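Local atomic coordinates of PreproPTTH (Bombyx mori, PDB entry 5AOQ), a protein that acts as the prothoracicotropic neurohormone, a cystine-knot ligand perceived by the receptor tyrosine kinase Torso and linked to the timing of metamorphosis. Residues D[61-66]-D[88-93]; D[69-74]-D[84-89]. The protein carries 1 engineered substitution. All coordinates share one frame; numbering follows the deposited sequence. Where two conformers were deposited one is given.

Contact 1 of 2, residues D[61-66]-D[88-93]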
loop_
_atom_site.group_PDB
_atom_site.type_symbol
_atom_site.label_atom_id
_atom_site.label_comp_id
_atom_site.label_asym_id
_atom_site.label_seq_id
_atom_site.Cartn_x
_atom_site.Cartn_y
_atom_site.Cartn_z
ATOM N N ILE D 61 -1.429 -0.847 -11.759
ATOM C CA ILE D 61 -0.932 -0.499 -10.430
ATOM C C ILE D 61 -1.459 -1.505 -9.412
ATOM O O ILE D 61 -2.464 -2.177 -9.655
ATOM C CB ILE D 61 -1.343 0.927 -10.011
ATOM C CG1 ILE D 61 -2.862 1.098 -10.101
ATOM C CG2 ILE D 61 -0.637 1.952 -10.889
ATOM C CD1 ILE D 61 -3.372 2.392 -9.501
ATOM N N THR D 62 -0.776 -1.606 -8.274
ATOM C CA THR D 62 -1.143 -2.569 -7.239
ATOM C C THR D 62 -1.931 -1.910 -6.108
ATOM O O THR D 62 -1.529 -0.871 -5.584
ATOM C CB THR D 62 0.109 -3.247 -6.649
ATOM O OG1 THR D 62 0.910 -3.787 -7.707
ATOM C CG2 THR D 62 -0.283 -4.362 -5.697
ATOM N N ILE D 63 -3.054 -2.526 -5.745
ATOM C CA ILE D 63 -3.875 -2.069 -4.622
ATOM C C ILE D 63 -4.062 -3.197 -3.608
ATOM O O ILE D 63 -4.121 -4.368 -3.982
ATOM C CB ILE D 63 -5.254 -1.553 -5.100
ATOM C CG1 ILE D 63 -5.093 -0.231 -5.847
ATOM C CG2 ILE D 63 -6.218 -1.363 -3.928
ATOM C CD1 ILE D 63 -4.996 -0.391 -7.336
ATOM N N LEU D 64 -4.164 -2.834 -2.331
ATOM C CA LEU D 64 -4.325 -3.807 -1.253
ATOM C C LEU D 64 -5.768 -3.852 -0.751
ATOM O O LEU D 64 -6.405 -2.812 -0.584
ATOM C CB LEU D 64 -3.385 -3.476 -0.092
ATOM C CG LEU D 64 -1.883 -3.466 -0.391
ATOM C CD1 LEU D 64 -1.092 -3.118 0.858
ATOM C CD2 LEU D 64 -1.424 -4.799 -0.949
ATOM N N LYS D 65 -6.274 -5.063 -0.514
ATOM C CA LYS D 65 -7.641 -5.257 -0.024
ATOM C C LYS D 65 -7.660 -5.536 1.482
ATOM O O LYS D 65 -6.626 -5.843 2.073
ATOM C CB LYS D 65 -8.320 -6.400 -0.782
ATOM C CG LYS D 65 -8.352 -6.213 -2.297
ATOM C CD LYS D 65 -9.283 -5.083 -2.727
ATOM C CE LYS D 65 -10.747 -5.483 -2.618
ATOM N NZ LYS D 65 -11.659 -4.421 -3.129
ATOM N N ARG D 66 -8.843 -5.447 2.088
ATOM C CA ARG D 66 -8.983 -5.479 3.546
ATOM C C ARG D 66 -9.577 -6.788 4.086
ATOM O O ARG D 66 -9.697 -7.777 3.362
ATOM C CB ARG D 66 -9.836 -4.285 3.996
ATOM C CG ARG D 66 -9.039 -3.014 4.222
ATOM C CD ARG D 66 -9.931 -1.877 4.693
ATOM N NE ARG D 66 -10.484 -2.116 6.026
ATOM C CZ ARG D 66 -9.898 -1.754 7.164
ATOM N NH1 ARG D 66 -8.726 -1.131 7.154
ATOM N NH2 ARG D 66 -10.488 -2.016 8.323
ATOM N N GLU D 88 -3.659 -6.726 -5.418
ATOM C CA GLU D 88 -4.239 -7.021 -6.719
ATOM C C GLU D 88 -3.862 -5.942 -7.723
ATOM O O GLU D 88 -3.707 -4.770 -7.371
ATOM C CB GLU D 88 -5.761 -7.152 -6.621
ATOM C CG GLU D 88 -6.478 -5.892 -6.158
ATOM C CD GLU D 88 -7.987 -6.037 -6.207
ATOM O OE1 GLU D 88 -8.548 -6.732 -5.333
ATOM O OE2 GLU D 88 -8.612 -5.458 -7.119
ATOM N N SER D 89 -3.718 -6.358 -8.976
ATOM C CA SER D 89 -3.382 -5.449 -10.062
ATOM C C SER D 89 -4.597 -4.631 -10.474
ATOM O O SER D 89 -5.735 -5.085 -10.362
ATOM C CB SER D 89 -2.841 -6.229 -11.261
ATOM O OG SER D 89 -2.577 -5.365 -12.352
ATOM N N HIS D 90 -4.338 -3.416 -10.947
ATOM C CA HIS D 90 -5.394 -2.497 -11.344
ATOM C C HIS D 90 -4.951 -1.665 -12.543
ATOM O O HIS D 90 -4.195 -0.704 -12.388
ATOM C CB HIS D 90 -5.769 -1.586 -10.174
ATOM C CG HIS D 90 -7.047 -0.833 -10.375
ATOM N ND1 HIS D 90 -8.229 -1.451 -10.722
ATOM C CD2 HIS D 90 -7.329 0.487 -10.273
ATOM C CE1 HIS D 90 -9.183 -0.545 -10.828
ATOM N NE2 HIS D 90 -8.664 0.640 -10.559
ATOM N N PRO D 91 -5.404 -2.042 -13.752
ATOM C CA PRO D 91 -5.073 -1.228 -14.922
ATOM C C PRO D 91 -5.839 0.087 -14.917
ATOM O O PRO D 91 -7.031 0.096 -14.611
ATOM C CB PRO D 91 -5.495 -2.110 -16.097
ATOM C CG PRO D 91 -6.576 -2.965 -15.550
ATOM C CD PRO D 91 -6.214 -3.220 -14.115
ATOM N N VAL D 92 -5.156 1.180 -15.239
ATOM C CA VAL D 92 -5.797 2.488 -15.293
ATOM C C VAL D 92 -5.219 3.320 -16.434
ATOM O O VAL D 92 -4.045 3.187 -16.782
ATOM C CB VAL D 92 -5.632 3.243 -13.950
ATOM C CG1 VAL D 92 -4.159 3.514 -13.655
ATOM C CG2 VAL D 92 -6.433 4.538 -13.952
ATOM N N SER D 93 -6.056 4.172 -17.018
ATOM C CA SER D 93 -5.605 5.092 -18.051
ATOM C C SER D 93 -4.593 6.063 -17.466
ATOM O O SER D 93 -4.835 6.660 -16.418
ATOM C CB SER D 93 -6.782 5.858 -18.654
ATOM O OG SER D 93 -6.347 6.719 -19.691
#
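I61 carries CG1 in the crowded position between its backbone N and carbonyl carbon (chi1 55°), while H90 holds CG anti to its backbone N (chi1 -166°). The two side chains therefore run side by side in the same direction, with I61 CG1 4.0 Å from H90 CB and I61 CD1 at the edge of the imidazole, near its plane. I63 crosses H90 obliquely on the same face. Beneath these groups the backbones pair antiparallel. I61 N gives a nearly straight bond to H90 O (2.8 Å), approaching above the carbonyl plane; the return bond from H90 N to I61 O is weak. The I63 and E88 pair is more regular: I63 N to E88 O and E88 N to I63 O both measure 2.8 Å and lie nearly along the C=O axes. T62 and S89 form the intervening non-hydrogen-bonded pair, their side chains on the opposite face; between the strands the T62 CA hydrogen is directed at E88 O. K65, bent at chi2 and chi3, crosses E88 obliquely and lays CG and CD against E88 OE1; its NZ stays 4.5 Å from that oxygen, so the opposite charges are near but not paired. This is the two-stranded finger of a cystine-knot hormone. H90 NE2 bonds to E24 OE2 on strand 20-24, I61 packs on I35 and V92 on T37 of strand 35-39, and L64 meets L64 of the second subunit.

Contact 2 of 2, residues D[69-74]-D[84-89]; sequences TKSQES and RWVAES
V86 is the apolar centre of this contact, in which the long loop joining the two strands of a cystine-knot hairpin folds back over the start of strand 86-97. Its CG1 is anti to the backbone N (chi1 170°) and its CG2 lies beside that N, so the two methyls fork facing the loop. CG2 meets S71, with S71 CB 3.6 Å away, whereas CG1 takes S74, whose CB stands 3.8 Å from it. The carbonyl O of Q72 lies against both methyls, 3.3 Å from V86 CG1 and from V86 CG2. Two residues on, S74 CA points its hydrogen at A87 O (3.4 Å, 147° at the hydrogen). No conventional hydrogen bond joins 69-74 to 84-89, so the loop rests on the strand by packing and this CH···O contact.

The curve over the valine begins at S71, whose positive phi (56°) turns the chain; its OG makes a weak hydrogen bond to Y83 O, just before the strand segment. On the strand side, V86 is fixed by backbone pairing with K65, and A87 packs on I77. W85 leaves the backbone away from the loop and makes a cation-pi contact with K82 of the second subunit, whereas R84, whose first side-chain bond also points away from the loop, packs on Y32 of Torso and uses its NH1 for a salt bridge with OD1 of D29 of that chain.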
loop_
_atom_site.group_PDB
_atom_site.type_symbol
_atom_site.label_atom_id
_atom_site.label_comp_id
_atom_site.label_asym_id
_atom_site.label_seq_id
_atom_site.Cartn_x
_atom_site.Cartn_y
_atom_site.Cartn_z
ATOM N N THR D 69 -12.557 -9.365 2.714
ATOM C CA THR D 69 -12.299 -10.340 1.664
ATOM C C THR D 69 -11.858 -11.677 2.255
ATOM O O THR D 69 -11.353 -11.734 3.376
ATOM C CB THR D 69 -11.213 -9.831 0.690
ATOM O OG1 THR D 69 -11.444 -8.449 0.392
ATOM C CG2 THR D 69 -11.216 -10.635 -0.606
ATOM N N LYS D 70 -12.049 -12.749 1.490
ATOM C CA LYS D 70 -11.543 -14.067 1.857
ATOM C C LYS D 70 -10.059 -14.195 1.519
ATOM O O LYS D 70 -9.506 -15.296 1.514
ATOM C CB LYS D 70 -12.338 -15.161 1.140
ATOM C CG LYS D 70 -13.756 -15.352 1.661
ATOM C CD LYS D 70 -13.785 -15.955 3.062
ATOM C CE LYS D 70 -13.242 -17.378 3.081
ATOM N NZ LYS D 70 -13.348 -17.999 4.427
ATOM N N SER D 71 -9.425 -13.059 1.243
ATOM C CA SER D 71 -8.025 -13.013 0.848
ATOM C C SER D 71 -7.775 -13.879 -0.382
ATOM O O SER D 71 -7.200 -14.964 -0.284
ATOM C CB SER D 71 -7.119 -13.452 2.001
ATOM O OG SER D 71 -7.210 -12.546 3.086
ATOM N N GLN D 72 -8.208 -13.388 -1.539
ATOM C CA GLN D 72 -8.019 -14.105 -2.795
ATOM C C GLN D 72 -6.549 -14.086 -3.207
ATOM O O GLN D 72 -5.698 -13.572 -2.482
ATOM C CB GLN D 72 -8.895 -13.496 -3.893
ATOM C CG GLN D 72 -10.384 -13.545 -3.577
ATOM C CD GLN D 72 -11.245 -13.023 -4.712
ATOM O OE1 GLN D 72 -10.739 -12.644 -5.768
ATOM N NE2 GLN D 72 -12.556 -13.002 -4.498
ATOM N N GLU D 73 -6.257 -14.648 -4.377
ATOM C CA GLU D 73 -4.877 -14.845 -4.810
ATOM C C GLU D 73 -4.136 -13.531 -5.036
ATOM O O GLU D 73 -4.414 -12.803 -5.989
ATOM C CB GLU D 73 -4.842 -15.679 -6.093
ATOM C CG GLU D 73 -3.438 -16.043 -6.565
ATOM C CD GLU D 73 -2.668 -16.860 -5.545
ATOM O OE1 GLU D 73 -3.310 -17.551 -4.727
ATOM O OE2 GLU D 73 -1.420 -16.808 -5.561
ATOM N N SER D 74 -3.189 -13.240 -4.149
ATOM C CA SER D 74 -2.287 -12.111 -4.330
ATOM C C SER D 74 -1.217 -12.486 -5.343
ATOM O O SER D 74 -0.842 -13.653 -5.449
ATOM C CB SER D 74 -1.636 -11.713 -3.004
ATOM O OG SER D 74 -0.724 -12.709 -2.577
ATOM N N ARG D 84 -4.898 -11.166 6.105
ATOM C CA ARG D 84 -5.645 -9.938 6.356
ATOM C C ARG D 84 -5.673 -9.039 5.120
ATOM O O ARG D 84 -6.649 -8.326 4.880
ATOM C CB ARG D 84 -5.029 -9.183 7.540
ATOM C CG ARG D 84 -4.856 -10.028 8.801
ATOM C CD ARG D 84 -3.595 -9.657 9.572
ATOM N NE ARG D 84 -3.739 -8.412 10.322
ATOM C CZ ARG D 84 -2.799 -7.903 11.114
ATOM N NH1 ARG D 84 -1.640 -8.529 11.265
ATOM N NH2 ARG D 84 -3.019 -6.766 11.759
ATOM N N TRP D 85 -4.592 -9.082 4.340
ATOM C CA TRP D 85 -4.445 -8.244 3.149
ATOM C C TRP D 85 -4.163 -9.055 1.886
ATOM O O TRP D 85 -3.643 -10.169 1.950
ATOM C CB TRP D 85 -3.319 -7.228 3.355
ATOM C CG TRP D 85 -3.538 -6.289 4.502
ATOM C CD1 TRP D 85 -3.252 -6.519 5.816
ATOM C CD2 TRP D 85 -4.078 -4.964 4.435
ATOM N NE1 TRP D 85 -3.584 -5.421 6.571
ATOM C CE2 TRP D 85 -4.095 -4.453 5.748
ATOM C CE3 TRP D 85 -4.551 -4.161 3.393
ATOM C CZ2 TRP D 85 -4.566 -3.176 6.047
ATOM C CZ3 TRP D 85 -5.019 -2.895 3.692
ATOM C CH2 TRP D 85 -5.022 -2.415 5.006
ATOM N N VAL D 86 -4.512 -8.475 0.741
ATOM C CA VAL D 86 -4.207 -9.051 -0.566
ATOM C C VAL D 86 -3.942 -7.967 -1.597
ATOM O O VAL D 86 -4.724 -7.026 -1.743
ATOM C CB VAL D 86 -5.346 -9.959 -1.083
ATOM C CG1 VAL D 86 -5.129 -10.354 -2.548
ATOM C CG2 VAL D 86 -5.478 -11.186 -0.218
ATOM N N ALA D 87 -2.834 -8.120 -2.317
ATOM C CA ALA D 87 -2.457 -7.191 -3.372
ATOM C C ALA D 87 -3.030 -7.652 -4.703
ATOM O O ALA D 87 -2.904 -8.819 -5.072
ATOM C CB ALA D 87 -0.946 -7.071 -3.460
ATOM N N GLU D 88 -3.659 -6.726 -5.418
ATOM C CA GLU D 88 -4.239 -7.021 -6.719
ATOM C C GLU D 88 -3.862 -5.942 -7.723
ATOM O O GLU D 88 -3.707 -4.770 -7.371
ATOM C CB GLU D 88 -5.761 -7.152 -6.621
ATOM C CG GLU D 88 -6.478 -5.892 -6.158
ATOM C CD GLU D 88 -7.987 -6.037 -6.207
ATOM O OE1 GLU D 88 -8.548 -6.732 -5.333
ATOM O OE2 GLU D 88 -8.612 -5.458 -7.119
ATOM N N SER D 89 -3.718 -6.358 -8.976
ATOM C CA SER D 89 -3.382 -5.449 -10.062
ATOM C C SER D 89 -4.597 -4.631 -10.474
ATOM O O SER D 89 -5.735 -5.085 -10.362
ATOM C CB SER D 89 -2.841 -6.229 -11.261
ATOM O OG SER D 89 -2.577 -5.365 -12.352
#

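In the fold
Both contacts lie on strand 86-97, with centres about 10 Å apart; their ranges overlap at E88 and S89, which act only in contact 1. Both are partly buried. Contact 1 is the more central, about 8 Å from the centre of the chain, and joins two strands through backbone hydrogen bonds, with a mixed apolar and polar face above. Contact 2 is peripheral, about 18 Å from that centre at the hairpin's loop end, and includes exposed loop residues; packing around one valine replaces regular pairing. They meet where the A87 methyl fits against T62 and L64. Strand 35-39 packs against contact 1, whereas contact 2 includes a residue, R84, that is salt-bridged to Torso; both reach the second subunit.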